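Side-chain contacts in ionotropic glutamate receptor bacterial homologue (Nostoc punctiforme, PDB 2PYY), which binds L-glutamate in the ligand-binding core of a bacterial ionotropic glutamate receptor, an event that probably drives channel opening in the intact protein: residues I45-S49 against V50-I54; E136-K139 against I140-Y144; I189-N192 against N193-Y196. All coordinates share one frame; numbering follows the deposited sequence.

Interaction 1 of 3, residues I45-S49 against V50-I54. With GLU (glutamic acid), chain E.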
ATOM      1  N   ILE B  45     -19.823  -5.826  11.752  1.00 17.84           N
ATOM      2  CA  ILE B  45     -19.840  -7.104  11.054  1.00 17.29           C
ATOM      3  C   ILE B  45     -18.410  -7.612  10.860  1.00 14.56           C
ATOM      4  O   ILE B  45     -17.590  -6.948  10.220  1.00 12.69           O
ATOM      5  CB  ILE B  45     -20.500  -6.961   9.679  1.00 19.64           C
ATOM      6  CG1 ILE B  45     -21.883  -6.318   9.841  1.00 22.49           C
ATOM      7  CG2 ILE B  45     -20.626  -8.341   9.019  1.00 22.29           C
ATOM      8  CD1 ILE B  45     -22.567  -6.023   8.510  1.00 27.27           C
ATOM      9  N   GLU B  46     -18.118  -8.785  11.415  1.00 11.79           N
ATOM     10  CA  GLU B  46     -16.782  -9.394  11.340  1.00 14.05           C
ATOM     11  C   GLU B  46     -16.470 -10.050  10.002  1.00 12.68           C
ATOM     12  O   GLU B  46     -17.319 -10.737   9.439  1.00 10.60           O
ATOM     13  CB  GLU B  46     -16.632 -10.437  12.469  1.00 11.63           C
ATOM     14  CG  GLU B  46     -15.295 -11.195  12.526  1.00 13.97           C
ATOM     15  CD  GLU B  46     -15.187 -12.078  13.774  1.00 17.73           C
ATOM     16  OE1 GLU B  46     -14.185 -12.809  13.947  1.00 17.47           O
ATOM     17  OE2 GLU B  46     -16.110 -12.042  14.609  1.00 17.38           O
ATOM     18  N   TYR B  47     -15.262  -9.808   9.499  1.00 11.31           N
ATOM     19  CA  TYR B  47     -14.797 -10.430   8.259  1.00 11.73           C
ATOM     20  C   TYR B  47     -13.464 -11.104   8.567  1.00 12.12           C
ATOM     21  O   TYR B  47     -12.739 -10.688   9.475  1.00 13.79           O
ATOM     22  CB  TYR B  47     -14.704  -9.404   7.132  1.00 11.36           C
ATOM     23  CG  TYR B  47     -16.088  -9.013   6.654  1.00 15.37           C
ATOM     24  CD1 TYR B  47     -16.823  -9.866   5.814  1.00 16.95           C
ATOM     25  CD2 TYR B  47     -16.698  -7.825   7.092  1.00 13.71           C
ATOM     26  CE1 TYR B  47     -18.122  -9.557   5.420  1.00 15.97           C
ATOM     27  CE2 TYR B  47     -18.004  -7.504   6.704  1.00 13.54           C
ATOM     28  CZ  TYR B  47     -18.704  -8.374   5.869  1.00 15.67           C
ATOM     29  OH  TYR B  47     -19.976  -8.053   5.465  1.00 15.05           O
ATOM     30  N   SER B  48     -13.149 -12.140   7.808  1.00 11.61           N
ATOM     31  CA  SER B  48     -11.965 -12.944   8.059  1.00 13.10           C
ATOM     32  C   SER B  48     -10.621 -12.470   7.507  1.00 12.82           C
ATOM     33  O   SER B  48      -9.572 -12.988   7.901  1.00  9.93           O
ATOM     34  CB  SER B  48     -12.237 -14.361   7.554  1.00 14.13           C
ATOM     35  OG  SER B  48     -11.237 -15.264   7.995  1.00 15.19           O
ATOM     36  N   SER B  49     -10.643 -11.500   6.607  1.00  9.35           N
ATOM     37  CA  SER B  49      -9.412 -11.021   6.014  1.00 11.17           C
ATOM     38  C   SER B  49      -9.662  -9.637   5.449  1.00 11.68           C
ATOM     39  O   SER B  49     -10.807  -9.214   5.296  1.00 13.16           O
ATOM     40  CB  SER B  49      -8.956 -11.951   4.876  1.00  9.56           C
ATOM     41  OG  SER B  49      -9.857 -11.870   3.760  1.00 12.61           O
ATOM     42  N   VAL B  50      -8.585  -8.940   5.123  1.00 13.65           N
ATOM     43  CA  VAL B  50      -8.702  -7.613   4.561  1.00 14.71           C
ATOM     44  C   VAL B  50      -9.422  -7.649   3.211  1.00 14.78           C
ATOM     45  O   VAL B  50     -10.342  -6.871   2.989  1.00 14.96           O
ATOM     46  CB  VAL B  50      -7.319  -6.983   4.421  1.00 16.36           C
ATOM     47  CG1 VAL B  50      -7.420  -5.646   3.693  1.00 17.18           C
ATOM     48  CG2 VAL B  50      -6.734  -6.764   5.820  1.00 16.78           C
ATOM     49  N   PRO B  51      -9.007  -8.540   2.287  1.00 15.02           N
ATOM     50  CA  PRO B  51      -9.729  -8.539   1.007  1.00 15.75           C
ATOM     51  C   PRO B  51     -11.213  -8.877   1.166  1.00 14.12           C
ATOM     52  O   PRO B  51     -12.063  -8.327   0.463  1.00 14.93           O
ATOM     53  CB  PRO B  51      -8.950  -9.547   0.158  1.00 15.83           C
ATOM     54  CG  PRO B  51      -8.222 -10.400   1.166  1.00 19.23           C
ATOM     55  CD  PRO B  51      -7.830  -9.425   2.246  1.00 14.58           C
ATOM     56  N   GLU B  52     -11.516  -9.756   2.115  1.00 15.28           N
ATOM     57  CA  GLU B  52     -12.897 -10.135   2.383  1.00 15.07           C
ATOM     58  C   GLU B  52     -13.662  -8.895   2.879  1.00 14.79           C
ATOM     59  O   GLU B  52     -14.818  -8.679   2.515  1.00 14.94           O
ATOM     60  CB  GLU B  52     -12.930 -11.236   3.437  1.00 18.62           C
ATOM     61  CG  GLU B  52     -14.045 -12.238   3.279  1.00 20.97           C
ATOM     62  CD  GLU B  52     -13.951 -13.357   4.319  1.00 23.64           C
ATOM     63  OE1 GLU B  52     -13.385 -14.422   3.992  1.00 20.13           O
ATOM     64  OE2 GLU B  52     -14.425 -13.139   5.460  1.00 20.21           O
ATOM     65  N   LEU B  53     -13.013  -8.081   3.707  1.00 13.57           N
ATOM     66  CA  LEU B  53     -13.639  -6.864   4.207  1.00 14.88           C
ATOM     67  C   LEU B  53     -13.823  -5.857   3.062  1.00 14.80           C
ATOM     68  O   LEU B  53     -14.879  -5.227   2.924  1.00 14.74           O
ATOM     69  CB  LEU B  53     -12.786  -6.248   5.328  1.00 15.52           C
ATOM     70  CG  LEU B  53     -13.258  -4.918   5.930  1.00 13.74           C
ATOM     71  CD1 LEU B  53     -12.922  -4.849   7.424  1.00 12.34           C
ATOM     72  CD2 LEU B  53     -12.619  -3.772   5.169  1.00 12.76           C
ATOM     73  N   ILE B  54     -12.793  -5.707   2.236  1.00 15.35           N
ATOM     74  CA  ILE B  54     -12.861  -4.793   1.107  1.00 16.24           C
ATOM     75  C   ILE B  54     -14.000  -5.177   0.157  1.00 15.44           C
ATOM     76  O   ILE B  54     -14.768  -4.315  -0.272  1.00 15.95           O
ATOM     77  CB  ILE B  54     -11.528  -4.779   0.318  1.00 19.18           C
ATOM     78  CG1 ILE B  54     -10.384  -4.366   1.246  1.00 21.42           C
ATOM     79  CG2 ILE B  54     -11.627  -3.832  -0.886  1.00 21.74           C
ATOM     80  CD1 ILE B  54     -10.730  -3.272   2.217  1.00 21.16           C
TER
HETATM   81  N   GLU E2620      -2.437  -3.567   7.669  1.00 16.95           N
HETATM   82  CA  GLU E2620      -2.625  -4.823   6.886  1.00 17.76           C
HETATM   83  C   GLU E2620      -3.371  -4.519   5.590  1.00 17.99           C
HETATM   84  O   GLU E2620      -4.116  -3.517   5.570  1.00 17.78           O
HETATM   85  CB  GLU E2620      -3.426  -5.839   7.702  1.00 18.83           C
HETATM   86  CG  GLU E2620      -3.565  -7.203   7.034  1.00 17.19           C
HETATM   87  CD  GLU E2620      -4.494  -8.143   7.793  1.00 17.15           C
HETATM   88  OE1 GLU E2620      -4.518  -9.347   7.464  1.00 14.43           O
HETATM   89  OE2 GLU E2620      -5.200  -7.673   8.711  1.00 15.35           O
HETATM   90  OXT GLU E2620      -3.210  -5.282   4.616  1.00 18.44           O

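Interaction 2 of 3, residues E136-K139 against I140-Y144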
ATOM      1  N   GLU B 136       1.490 -17.441   2.542  1.00 21.17           N
ATOM      2  CA  GLU B 136       0.281 -16.694   2.839  1.00 20.44           C
ATOM      3  C   GLU B 136      -0.741 -17.605   3.516  1.00 20.26           C
ATOM      4  O   GLU B 136      -1.319 -18.506   2.886  1.00 19.17           O
ATOM      5  CB  GLU B 136      -0.300 -16.096   1.552  1.00 21.98           C
ATOM      6  CG  GLU B 136       0.589 -15.030   0.918  1.00 24.80           C
ATOM      7  CD  GLU B 136      -0.068 -14.315  -0.259  1.00 26.79           C
ATOM      8  OE1 GLU B 136      -1.237 -13.898  -0.134  1.00 27.55           O
ATOM      9  OE2 GLU B 136       0.590 -14.153  -1.307  1.00 28.68           O
ATOM     10  N   VAL B 137      -0.953 -17.373   4.808  1.00 17.04           N
ATOM     11  CA  VAL B 137      -1.899 -18.171   5.584  1.00 16.71           C
ATOM     12  C   VAL B 137      -3.232 -17.454   5.733  1.00 15.73           C
ATOM     13  O   VAL B 137      -3.288 -16.234   5.726  1.00 18.28           O
ATOM     14  CB  VAL B 137      -1.333 -18.496   6.975  1.00 16.09           C
ATOM     15  CG1 VAL B 137      -0.120 -19.413   6.830  1.00 19.16           C
ATOM     16  CG2 VAL B 137      -0.949 -17.224   7.705  1.00 15.96           C
ATOM     17  N   PRO B 138      -4.326 -18.208   5.876  1.00 16.94           N
ATOM     18  CA  PRO B 138      -5.660 -17.628   6.017  1.00 16.59           C
ATOM     19  C   PRO B 138      -5.967 -17.086   7.402  1.00 16.52           C
ATOM     20  O   PRO B 138      -6.950 -16.377   7.592  1.00 14.23           O
ATOM     21  CB  PRO B 138      -6.570 -18.792   5.642  1.00 18.26           C
ATOM     22  CG  PRO B 138      -5.844 -19.956   6.275  1.00 18.19           C
ATOM     23  CD  PRO B 138      -4.393 -19.681   5.865  1.00 16.43           C
ATOM     24  N   LYS B 139      -5.112 -17.404   8.368  1.00 19.03           N
ATOM     25  CA  LYS B 139      -5.304 -16.971   9.762  1.00 20.42           C
ATOM     26  C   LYS B 139      -4.011 -16.399  10.328  1.00 20.04           C
ATOM     27  O   LYS B 139      -2.958 -17.038  10.261  1.00 16.23           O
ATOM     28  CB  LYS B 139      -5.726 -18.174  10.621  1.00 23.52           C
ATOM     29  CG  LYS B 139      -7.213 -18.425  10.768  1.00 27.49           C
ATOM     30  CD  LYS B 139      -7.753 -17.695  11.997  1.00 31.48           C
ATOM     31  CE  LYS B 139      -9.179 -18.124  12.379  1.00 32.30           C
ATOM     32  NZ  LYS B 139      -9.628 -17.465  13.665  1.00 29.31           N
ATOM     33  N   ILE B 140      -4.090 -15.206  10.902  1.00 18.11           N
ATOM     34  CA  ILE B 140      -2.904 -14.572  11.471  1.00 21.99           C
ATOM     35  C   ILE B 140      -2.170 -15.510  12.439  1.00 23.10           C
ATOM     36  O   ILE B 140      -0.943 -15.600  12.426  1.00 22.73           O
ATOM     37  CB  ILE B 140      -3.264 -13.287  12.237  1.00 23.93           C
ATOM     38  CG1 ILE B 140      -2.075 -12.869  13.115  1.00 25.46           C
ATOM     39  CG2 ILE B 140      -4.531 -13.509  13.061  1.00 24.06           C
ATOM     40  CD1 ILE B 140      -2.309 -11.629  13.904  1.00 28.81           C
ATOM     41  N   GLU B 141      -2.930 -16.219  13.261  1.00 22.88           N
ATOM     42  CA  GLU B 141      -2.334 -17.124  14.224  1.00 25.38           C
ATOM     43  C   GLU B 141      -1.504 -18.212  13.535  1.00 25.84           C
ATOM     44  O   GLU B 141      -0.493 -18.673  14.072  1.00 25.78           O
ATOM     45  CB  GLU B 141      -3.425 -17.762  15.081  1.00 26.66           C
ATOM     46  CG  GLU B 141      -2.910 -18.336  16.376  1.00 31.30           C
ATOM     47  CD  GLU B 141      -2.450 -17.270  17.355  1.00 31.52           C
ATOM     48  OE1 GLU B 141      -1.797 -17.636  18.348  1.00 31.86           O
ATOM     49  OE2 GLU B 141      -2.746 -16.074  17.136  1.00 34.50           O
ATOM     50  N   GLU B 142      -1.919 -18.612  12.339  1.00 23.64           N
ATOM     51  CA  GLU B 142      -1.202 -19.651  11.613  1.00 25.45           C
ATOM     52  C   GLU B 142       0.157 -19.180  11.121  1.00 24.37           C
ATOM     53  O   GLU B 142       1.049 -19.992  10.873  1.00 26.13           O
ATOM     54  CB  GLU B 142      -2.043 -20.160  10.441  1.00 23.96           C
ATOM     55  CG  GLU B 142      -3.412 -20.664  10.875  1.00 24.45           C
ATOM     56  CD  GLU B 142      -4.271 -21.118   9.702  1.00 24.98           C
ATOM     57  OE1 GLU B 142      -4.330 -20.377   8.704  1.00 26.75           O
ATOM     58  OE2 GLU B 142      -4.888 -22.201   9.785  1.00 22.22           O
ATOM     59  N   ALA B 143       0.327 -17.872  10.984  1.00 23.70           N
ATOM     60  CA  ALA B 143       1.606 -17.340  10.540  1.00 24.02           C
ATOM     61  C   ALA B 143       2.606 -17.520  11.677  1.00 24.16           C
ATOM     62  O   ALA B 143       3.742 -17.934  11.453  1.00 25.14           O
ATOM     63  CB  ALA B 143       1.471 -15.864  10.171  1.00 24.01           C
ATOM     64  N   TYR B 144       2.185 -17.206  12.899  1.00 24.90           N
ATOM     65  CA  TYR B 144       3.056 -17.361  14.068  1.00 26.50           C
ATOM     66  C   TYR B 144       3.445 -18.825  14.238  1.00 27.99           C
ATOM     67  O   TYR B 144       4.586 -19.134  14.587  1.00 27.96           O
ATOM     68  CB  TYR B 144       2.335 -16.868  15.325  1.00 24.53           C
ATOM     69  CG  TYR B 144       1.910 -15.420  15.243  1.00 23.97           C
ATOM     70  CD1 TYR B 144       0.860 -14.938  16.017  1.00 22.66           C
ATOM     71  CD2 TYR B 144       2.545 -14.539  14.375  1.00 22.96           C
ATOM     72  CE1 TYR B 144       0.446 -13.610  15.923  1.00 23.05           C
ATOM     73  CE2 TYR B 144       2.143 -13.214  14.275  1.00 23.92           C
ATOM     74  CZ  TYR B 144       1.094 -12.757  15.044  1.00 23.06           C
ATOM     75  OH  TYR B 144       0.675 -11.452  14.912  1.00 20.39           O
TER

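Interaction 3 of 3, residues I189-N192 against N193-Y196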
ATOM      1  N   ILE B 189     -11.819   2.654   5.765  1.00 12.11           N
ATOM      2  CA  ILE B 189     -12.047   2.511   4.330  1.00 12.30           C
ATOM      3  C   ILE B 189     -13.531   2.728   4.071  1.00 13.08           C
ATOM      4  O   ILE B 189     -14.376   2.229   4.815  1.00 13.28           O
ATOM      5  CB  ILE B 189     -11.562   1.106   3.825  1.00 12.58           C
ATOM      6  CG1 ILE B 189     -11.494   1.077   2.294  1.00 12.18           C
ATOM      7  CG2 ILE B 189     -12.470   0.005   4.377  1.00  8.39           C
ATOM      8  CD1 ILE B 189     -10.640  -0.059   1.739  1.00 12.47           C
ATOM      9  N   LEU B 190     -13.826   3.481   3.016  1.00 14.69           N
ATOM     10  CA  LEU B 190     -15.193   3.830   2.666  1.00 15.30           C
ATOM     11  C   LEU B 190     -15.401   3.683   1.174  1.00 15.71           C
ATOM     12  O   LEU B 190     -14.436   3.660   0.410  1.00 14.44           O
ATOM     13  CB  LEU B 190     -15.437   5.301   3.020  1.00 17.35           C
ATOM     14  CG  LEU B 190     -15.016   5.762   4.404  1.00 17.77           C
ATOM     15  CD1 LEU B 190     -14.314   7.109   4.328  1.00 19.99           C
ATOM     16  CD2 LEU B 190     -16.233   5.817   5.286  1.00 17.79           C
ATOM     17  N   PRO B 191     -16.665   3.580   0.740  1.00 15.91           N
ATOM     18  CA  PRO B 191     -16.922   3.459  -0.694  1.00 17.82           C
ATOM     19  C   PRO B 191     -16.718   4.851  -1.299  1.00 19.24           C
ATOM     20  O   PRO B 191     -16.758   5.845  -0.577  1.00 18.19           O
ATOM     21  CB  PRO B 191     -18.378   3.005  -0.745  1.00 18.76           C
ATOM     22  CG  PRO B 191     -18.966   3.593   0.506  1.00 17.59           C
ATOM     23  CD  PRO B 191     -17.890   3.346   1.523  1.00 15.24           C
ATOM     24  N   ASN B 192     -16.478   4.920  -2.603  1.00 20.92           N
ATOM     25  CA  ASN B 192     -16.293   6.217  -3.248  1.00 25.90           C
ATOM     26  C   ASN B 192     -17.510   7.100  -3.043  1.00 26.35           C
ATOM     27  O   ASN B 192     -18.629   6.599  -2.964  1.00 27.99           O
ATOM     28  CB  ASN B 192     -16.085   6.062  -4.748  1.00 27.13           C
ATOM     29  CG  ASN B 192     -14.750   5.445  -5.089  1.00 29.72           C
ATOM     30  OD1 ASN B 192     -13.726   5.753  -4.466  1.00 32.21           O
ATOM     31  ND2 ASN B 192     -14.748   4.570  -6.090  1.00 33.33           N
ATOM     32  N   ASN B 193     -17.290   8.408  -2.961  1.00 26.63           N
ATOM     33  CA  ASN B 193     -18.383   9.364  -2.799  1.00 28.02           C
ATOM     34  C   ASN B 193     -19.199   9.161  -1.534  1.00 27.17           C
ATOM     35  O   ASN B 193     -20.356   9.577  -1.466  1.00 27.84           O
ATOM     36  CB  ASN B 193     -19.327   9.281  -4.002  1.00 30.60           C
ATOM     37  CG  ASN B 193     -18.644   9.622  -5.301  1.00 33.14           C
ATOM     38  OD1 ASN B 193     -18.964   9.058  -6.351  1.00 36.04           O
ATOM     39  ND2 ASN B 193     -17.702  10.557  -5.246  1.00 33.73           N
ATOM     40  N   SER B 194     -18.614   8.511  -0.537  1.00 24.92           N
ATOM     41  CA  SER B 194     -19.332   8.276   0.703  1.00 23.97           C
ATOM     42  C   SER B 194     -19.578   9.587   1.428  1.00 25.73           C
ATOM     43  O   SER B 194     -18.663  10.391   1.614  1.00 26.76           O
ATOM     44  CB  SER B 194     -18.541   7.341   1.616  1.00 21.17           C
ATOM     45  OG  SER B 194     -19.057   7.389   2.934  1.00 19.79           O
ATOM     46  N   PRO B 195     -20.829   9.830   1.828  1.00 26.92           N
ATOM     47  CA  PRO B 195     -21.182  11.059   2.541  1.00 27.17           C
ATOM     48  C   PRO B 195     -20.709  11.054   3.993  1.00 25.57           C
ATOM     49  O   PRO B 195     -20.865  12.046   4.691  1.00 26.41           O
ATOM     50  CB  PRO B 195     -22.703  11.090   2.430  1.00 28.33           C
ATOM     51  CG  PRO B 195     -23.053   9.629   2.445  1.00 29.26           C
ATOM     52  CD  PRO B 195     -22.037   9.059   1.483  1.00 27.24           C
ATOM     53  N   TYR B 196     -20.130   9.942   4.445  1.00 24.72           N
ATOM     54  CA  TYR B 196     -19.648   9.852   5.822  1.00 22.98           C
ATOM     55  C   TYR B 196     -18.170  10.214   5.973  1.00 21.21           C
ATOM     56  O   TYR B 196     -17.681  10.418   7.089  1.00 19.50           O
ATOM     57  CB  TYR B 196     -19.897   8.446   6.377  1.00 24.81           C
ATOM     58  CG  TYR B 196     -21.375   8.099   6.452  1.00 28.31           C
ATOM     59  CD1 TYR B 196     -21.938   7.145   5.597  1.00 28.33           C
ATOM     60  CD2 TYR B 196     -22.222   8.773   7.339  1.00 28.42           C
ATOM     61  CE1 TYR B 196     -23.312   6.876   5.622  1.00 32.40           C
ATOM     62  CE2 TYR B 196     -23.594   8.513   7.373  1.00 32.58           C
ATOM     63  CZ  TYR B 196     -24.131   7.570   6.515  1.00 32.30           C
ATOM     64  OH  TYR B 196     -25.487   7.342   6.539  1.00 34.38           O
TER
HETATM   65  O   HOH W   1     -15.963   8.384   0.266  1.00 30.58           O

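Interaction 1 of 3, residues I45-S49 against V50-I54
Glu52 reaches back from the first turn of helix 50-58 to Ser48, in the short link between strand 42-47 and the helix. Its chain runs extended beyond CG and brings Glu52 OE2 2.9 Å from Ser48 N. The N-H points almost straight at the oxygen (163°), but meets it from above the carboxylate plane. Glu52 OE2 also lies 3.3 Å from Ser48 CB, a van der Waals contact; the bond to the backbone N-H is what holds the carboxylate.

The side chains of Tyr47 and Glu52 cross at a slant, ring and carboxylate planes 76° apart. The ring does not stack on the acid; instead Tyr47 CB packs 4.1 Å from Leu53 CB, and this puts the ring base beside the helix.

Ser49 is the N-cap. With chi1 at 68°, OG sits between its own backbone N and carbonyl carbon, facing into the turn, and Ser49 OG accepts a bond from Glu52 N at 3.2 Å. Ser49 O takes Leu53 N at 2.9 Å, the first regular bond of the helix. Pro51 CG lies 3.4 Å from Ser49 OG and flanks the cap.

Val50 turns away from the strand: Val50 CG2 touches CD of the bound glutamate at 3.3 Å. Val50, the first residue after the cap, thus lines the ligand pocket. Glu52 also packs on His131 of the second subunit. A carboxylate bonded to a backbone N-H beside a helix N-terminus is in a setting that would probably favour its ionised form.

Interaction 2 of 3, residues E136-K139 against I140-Y144
Val137 CG2 and Ala143 CB meet at 3.7 Å, where strand 133-137 gives way to helix 140-148. The CG2 branch of Val137 stands between its backbone N and carbonyl carbon, which turns it to the helix, while Val137 CB lies 3.9 Å from Glu142 CB. These two side chains run past each other in opposite senses.

Glu142 has its CG anti to the carbonyl carbon (chi1 -56°) and is extended from there, so it leans back over the turn instead of along the helix. Glu142 CD comes 3.4 Å from Lys139 CB. The Glu142 side chain crosses the Pro138 ring at about a right angle, although the modelled approach of its OE1 to that ring is too close to carry weight.

Lys139 answers with a bend at chi2 (-91°) that carries its amine away from the helix; only the root of the chain takes part. Lys139 O accepts from Glu142 N at 2.8 Å, and more weakly from Ala143 N at 3.5 Å.

Further along, Ile140 O lies over the centre of the Tyr144 ring. That ring stacks with Tyr165 and, with Ile140, packs on Val161 of helix 159-166. On the strand side, Val137 is bonded through its backbone to Thr117 of strand 114-118, and Glu136 continues the sheet as an antiparallel ladder into the second subunit.

Interaction 3 of 3, residues I189-N192 against N193-Y196
Pro191 O and Ser194 N face each other across a tight reversal of the chain, and hydrogen bonding links them in two ways. The direct bond is weak: 3.2 Å from Ser194 N to Pro191 O, with the N-H well bent at 130°. A water supports it, donating to Pro191 O at 2.8 Å and accepting from Ser194 N at 2.8 Å; the water makes the shorter links and the direct bond adds only a weak one. A separate bond lies further on, where Ser194 OG accepts from Tyr196 N at 3.2 Å. Ser194 holds OG anti to its backbone N, chi1 165°, and this swings the hydroxyl forward beside the carbonyl to meet the amide two residues ahead, an ST turn that caps the run into helix 197-209.

Pro191 to Ser194 form a type II beta turn. Asn192 and Asn193 occupy its two central positions, and Asn193 has the positive phi (60°) that this turn needs at its third residue. The turn follows the long strand 175-190 and leads to the helix that follows, within a chain of the family 3 solute-binding type, whose two lobes close on a ligand between them.

Van der Waals contacts gather round Ser194. Leu190 CB lies 4.0 Å from Ser194 CB, and one of the leucine methyls, Leu190 CD2, comes 4.0 Å from Ser194 OG. Pro191 adds CG, 3.9 Å from Ser194 CB, so the serine methylene rests against both leucine and proline. Past the turn, Pro195 CG rests over one face of the Tyr196 ring, offset toward its rim. Leu190 also packs on Arg197 and Ile200 of helix 197-209, and Asn192 packs on Lys198 of the third subunit.

In the fold
Interactions 1 and 2 each take the chain from a strand into a helix, and they lie near the bound glutamate: Val50 of interaction 1 belongs to its pocket, while the side chain of Ile140 in interaction 2 is about 6 Å from it. Their centres are 15 Å apart, and their nearest atoms about 4 Å, without touching. Interaction 3 joins interaction 1 by packing, with Ile54 CD1 3.3 Å from Ile189 CD1 and Leu53 CD2 3.9 Å from Ile189 CG2. From interaction 2 it is remote, with centres 30 Å apart on opposite sides of the chain's centre, yet both reach the six-stranded mixed sheet through strands 133-137 and 175-190.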